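Local structure of phosphoserine aminotransferase (Bacillus alcalophilus, 1W23) at the pyridoxal-5'-phosphate site. The protein catalyses the reversible, pyridoxal-phosphate-dependent transamination between phosphoserine and 2-oxoglutarate that forms the second step of serine biosynthesis, and also acts on phosphohydroxythreonine. Residues are numbered along the deposited sequence; one frame, centred on the assembly and turned at random. Chains: chain A/B, Phosphoserine aminotransferase.

The pyridoxal-5'-phosphate site. Residues chain A 75-77, 80, 102, 148, 150, 152, 172, 174-175, 195-196; chain B 237-238. With PLP (pyridoxal-5'-phosphate), chain C.
The phosphate of the pyridoxal-5'-phosphate cofactor is held by donors from both subunits of the homodimer, and O2P by donors from both at once. O2P takes three: the backbone N and OG of A:Ser77, with OG at 2.6 Å, and ND2 of B:Asn237, whose amide plane nearly contains it and which gives an almost straight bond (167° at H). O1P is gripped twice by B:Thr238, through N and OG1. O3P receives NE2 of A:Gln195 at 2.9 Å, exactly in the amide plane, plus a longer bond from A:Ala76 N; A:Gln195 reaches it because CG lies between the backbone N and the carbonyl carbon (chi1 67°) and the chain bends at chi2.

Across the ring from C4, OD2 of A:Asp172 hydrogen-bonds the pyridine N1 at 2.7 Å, an arrangement that probably favours a protonated, electron-withdrawing ring. The second shell steadies this carboxylate: A:Ser174 OG meets OD1 on its syn lone pair, while A:Ser174 N comes from above the plane. OG1 of A:Thr152 lies 2.6 Å from the phenolic O3 and is itself paired with A:Ser175 OG. A:Lys196, the Schiff-base lysine, is modelled with NZ bonded to C4A at 1.7 Å and donating to the phenolic O3, but it is poorly ordered, so both deserve caution.

Packing covers both ring faces. The indole of A:Trp102 lies parallel to the PLP pyridine (planes 1° apart, five-membered-ring centroid 3.6 Å from the pyridine centroid), and A:Ser174 CB presses on the other face, 3.6 Å from C2, beside A:Ala76 CB, which meets C6. An alanine at A:Trp102 would remove this stacked face and would probably leave the ring freer to tilt away from A:Asp172. A:Phe80 CZ touches the rim at C6.

The phosphate sits at the N-terminus of helix 75-87, whose dipole likely helps offset its charge; A:Trp102 lies in the first turn of helix 101-111, A:Asp172 ends strand 169-172, and chain B loop residues complete the pocket at the dimer interface.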
loop_
_atom_site.group_PDB
_atom_site.type_symbol
_atom_site.label_atom_id
_atom_site.label_comp_id
_atom_site.label_asym_id
_atom_site.label_seq_id
_atom_site.Cartn_x
_atom_site.Cartn_y
_atom_site.Cartn_z
ATOM N N GLY A 75 -0.085 5.094 4.149
ATOM C CA GLY A 75 0.960 5.970 4.645
ATOM C C GLY A 75 0.630 6.583 5.978
ATOM O O GLY A 75 -0.495 6.501 6.506
ATOM N N ALA A 76 1.608 7.302 6.528
ATOM C CA ALA A 76 1.290 8.135 7.693
ATOM C C ALA A 76 0.219 9.154 7.363
ATOM O O ALA A 76 -0.581 9.535 8.241
ATOM C CB ALA A 76 2.551 8.807 8.241
ATOM N N SER A 77 0.153 9.617 6.098
ATOM C CA SER A 77 -0.836 10.647 5.767
ATOM C C SER A 77 -2.258 10.156 6.000
ATOM O O SER A 77 -3.110 10.947 6.417
ATOM C CB SER A 77 -0.681 11.103 4.321
ATOM O OG SER A 77 0.579 11.719 4.118
ATOM N N PHE A 80 -3.207 10.589 9.592
ATOM C CA PHE A 80 -3.598 11.943 9.984
ATOM C C PHE A 80 -5.094 12.115 10.063
ATOM O O PHE A 80 -5.584 12.866 10.905
ATOM C CB PHE A 80 -3.046 12.990 9.020
ATOM C CG PHE A 80 -1.519 13.105 8.918
ATOM C CD1 PHE A 80 -0.979 13.740 7.828
ATOM C CD2 PHE A 80 -0.678 12.634 9.916
ATOM C CE1 PHE A 80 0.397 13.929 7.711
ATOM C CE2 PHE A 80 0.689 12.811 9.807
ATOM C CZ PHE A 80 1.208 13.486 8.743
ATOM N N TRP A 102 5.202 18.394 9.115
ATOM C CA TRP A 102 4.403 17.193 9.307
ATOM C C TRP A 102 3.441 17.353 10.464
ATOM O O TRP A 102 2.309 16.815 10.399
ATOM C CB TRP A 102 5.307 15.938 9.463
ATOM C CG TRP A 102 6.005 15.642 8.137
ATOM C CD1 TRP A 102 7.338 15.673 7.877
ATOM C CD2 TRP A 102 5.357 15.313 6.903
ATOM N NE1 TRP A 102 7.563 15.363 6.574
ATOM C CE2 TRP A 102 6.373 15.134 5.941
ATOM C CE3 TRP A 102 4.025 15.117 6.499
ATOM C CZ2 TRP A 102 6.082 14.796 4.627
ATOM C CZ3 TRP A 102 3.737 14.784 5.196
ATOM C CH2 TRP A 102 4.781 14.628 4.284
ATOM N N THR A 148 4.967 14.939 16.956
ATOM C CA THR A 148 5.745 14.417 15.846
ATOM C C THR A 148 7.160 14.213 16.397
ATOM O O THR A 148 7.845 15.208 16.735
ATOM C CB THR A 148 5.771 15.388 14.670
ATOM O OG1 THR A 148 4.429 15.833 14.389
ATOM C CG2 THR A 148 6.423 14.751 13.463
ATOM N N ASN A 150 10.110 13.140 15.332
ATOM C CA ASN A 150 11.219 13.577 14.507
ATOM C C ASN A 150 10.606 14.381 13.349
ATOM O O ASN A 150 9.771 13.878 12.580
ATOM C CB ASN A 150 12.068 12.376 14.040
ATOM C CG ASN A 150 13.347 12.851 13.341
ATOM O OD1 ASN A 150 14.319 13.196 14.058
ATOM N ND2 ASN A 150 13.311 12.896 12.019
ATOM N N THR A 152 10.949 15.700 10.160
ATOM C CA THR A 152 11.824 15.260 9.063
ATOM C C THR A 152 12.338 16.418 8.223
ATOM O O THR A 152 13.460 16.350 7.688
ATOM C CB THR A 152 11.007 14.279 8.157
ATOM O OG1 THR A 152 10.159 13.505 9.024
ATOM C CG2 THR A 152 11.917 13.363 7.348
ATOM N N ASP A 172 3.428 10.569 15.733
ATOM C CA ASP A 172 3.898 10.297 14.378
ATOM C C ASP A 172 5.415 10.131 14.487
ATOM O O ASP A 172 6.176 11.099 14.604
ATOM C CB ASP A 172 3.575 11.470 13.447
ATOM C CG ASP A 172 4.124 11.327 12.044
ATOM O OD1 ASP A 172 4.794 10.289 11.737
ATOM O OD2 ASP A 172 3.882 12.262 11.255
ATOM N N SER A 174 7.222 8.461 12.145
ATOM C CA SER A 174 7.647 8.016 10.829
ATOM C C SER A 174 9.144 8.057 10.621
ATOM O O SER A 174 9.709 7.090 10.085
ATOM C CB SER A 174 7.003 8.855 9.751
ATOM O OG SER A 174 5.592 8.674 9.682
ATOM N N SER A 175 9.830 9.145 11.012
ATOM C CA SER A 175 11.225 9.288 10.649
ATOM C C SER A 175 12.209 8.955 11.765
ATOM O O SER A 175 13.422 9.097 11.546
ATOM C CB SER A 175 11.469 10.639 10.001
ATOM O OG SER A 175 11.013 11.686 10.844
ATOM N N GLN A 195 8.836 3.507 5.321
ATOM C CA GLN A 195 9.879 3.816 4.322
ATOM C C GLN A 195 11.009 4.716 4.786
ATOM O O GLN A 195 11.750 5.254 3.957
ATOM C CB GLN A 195 9.231 4.413 3.092
ATOM C CG GLN A 195 8.590 5.779 3.297
ATOM C CD GLN A 195 7.104 5.766 3.679
ATOM O OE1 GLN A 195 6.551 4.737 4.068
ATOM N NE2 GLN A 195 6.452 6.938 3.554
ATOM N N LYS A 196 11.265 4.874 6.073
ATOM C CA LYS A 196 12.471 5.585 6.604
ATOM C C LYS A 196 13.337 4.618 7.385
ATOM O O LYS A 196 14.515 4.519 6.999
ATOM C CB LYS A 196 12.007 6.811 7.387
ATOM C CG LYS A 196 11.625 8.003 6.569
ATOM C CD LYS A 196 10.253 8.666 6.720
ATOM C CE LYS A 196 9.926 9.604 5.586
ATOM N NZ LYS A 196 8.672 10.525 5.733
ATOM N N ASN B 237 1.245 11.867 -1.439
ATOM C CA ASN B 237 2.094 11.266 -0.394
ATOM C C ASN B 237 2.918 10.179 -1.029
ATOM O O ASN B 237 2.938 10.002 -2.252
ATOM C CB ASN B 237 1.290 10.787 0.839
ATOM C CG ASN B 237 0.505 9.537 0.614
ATOM O OD1 ASN B 237 0.002 9.291 -0.502
ATOM N ND2 ASN B 237 0.389 8.716 1.684
ATOM N N THR B 238 3.635 9.438 -0.200
ATOM C CA THR B 238 4.586 8.448 -0.761
ATOM C C THR B 238 3.798 7.293 -1.381
ATOM O O THR B 238 3.023 6.633 -0.663
ATOM C CB THR B 238 5.518 7.892 0.347
ATOM O OG1 THR B 238 6.124 8.968 1.071
ATOM C CG2 THR B 238 6.623 7.073 -0.288
HETATM N N1 PLP C . 5.125 12.176 8.886
HETATM C C2 PLP C . 6.505 12.281 8.858
HETATM C C2A PLP C . 7.171 12.657 10.129
HETATM C C3 PLP C . 7.191 12.026 7.681
HETATM O O3 PLP C . 8.503 12.101 7.661
HETATM C C4 PLP C . 6.461 11.675 6.487
HETATM C C4A PLP C . 7.219 11.337 5.253
HETATM C C5 PLP C . 5.063 11.568 6.566
HETATM C C6 PLP C . 4.428 11.847 7.765
HETATM C C5A PLP C . 4.208 11.237 5.377
HETATM O O4P PLP C . 4.261 9.780 5.150
HETATM P P PLP C . 3.480 9.152 3.861
HETATM O O1P PLP C . 4.112 9.753 2.643
HETATM O O2P PLP C . 2.016 9.538 4.001
HETATM O O3P PLP C . 3.715 7.665 4.072
HETATM O O HOH W 1 2.786 6.002 1.998
HETATM O O HOH W 2 5.586 8.014 6.919
#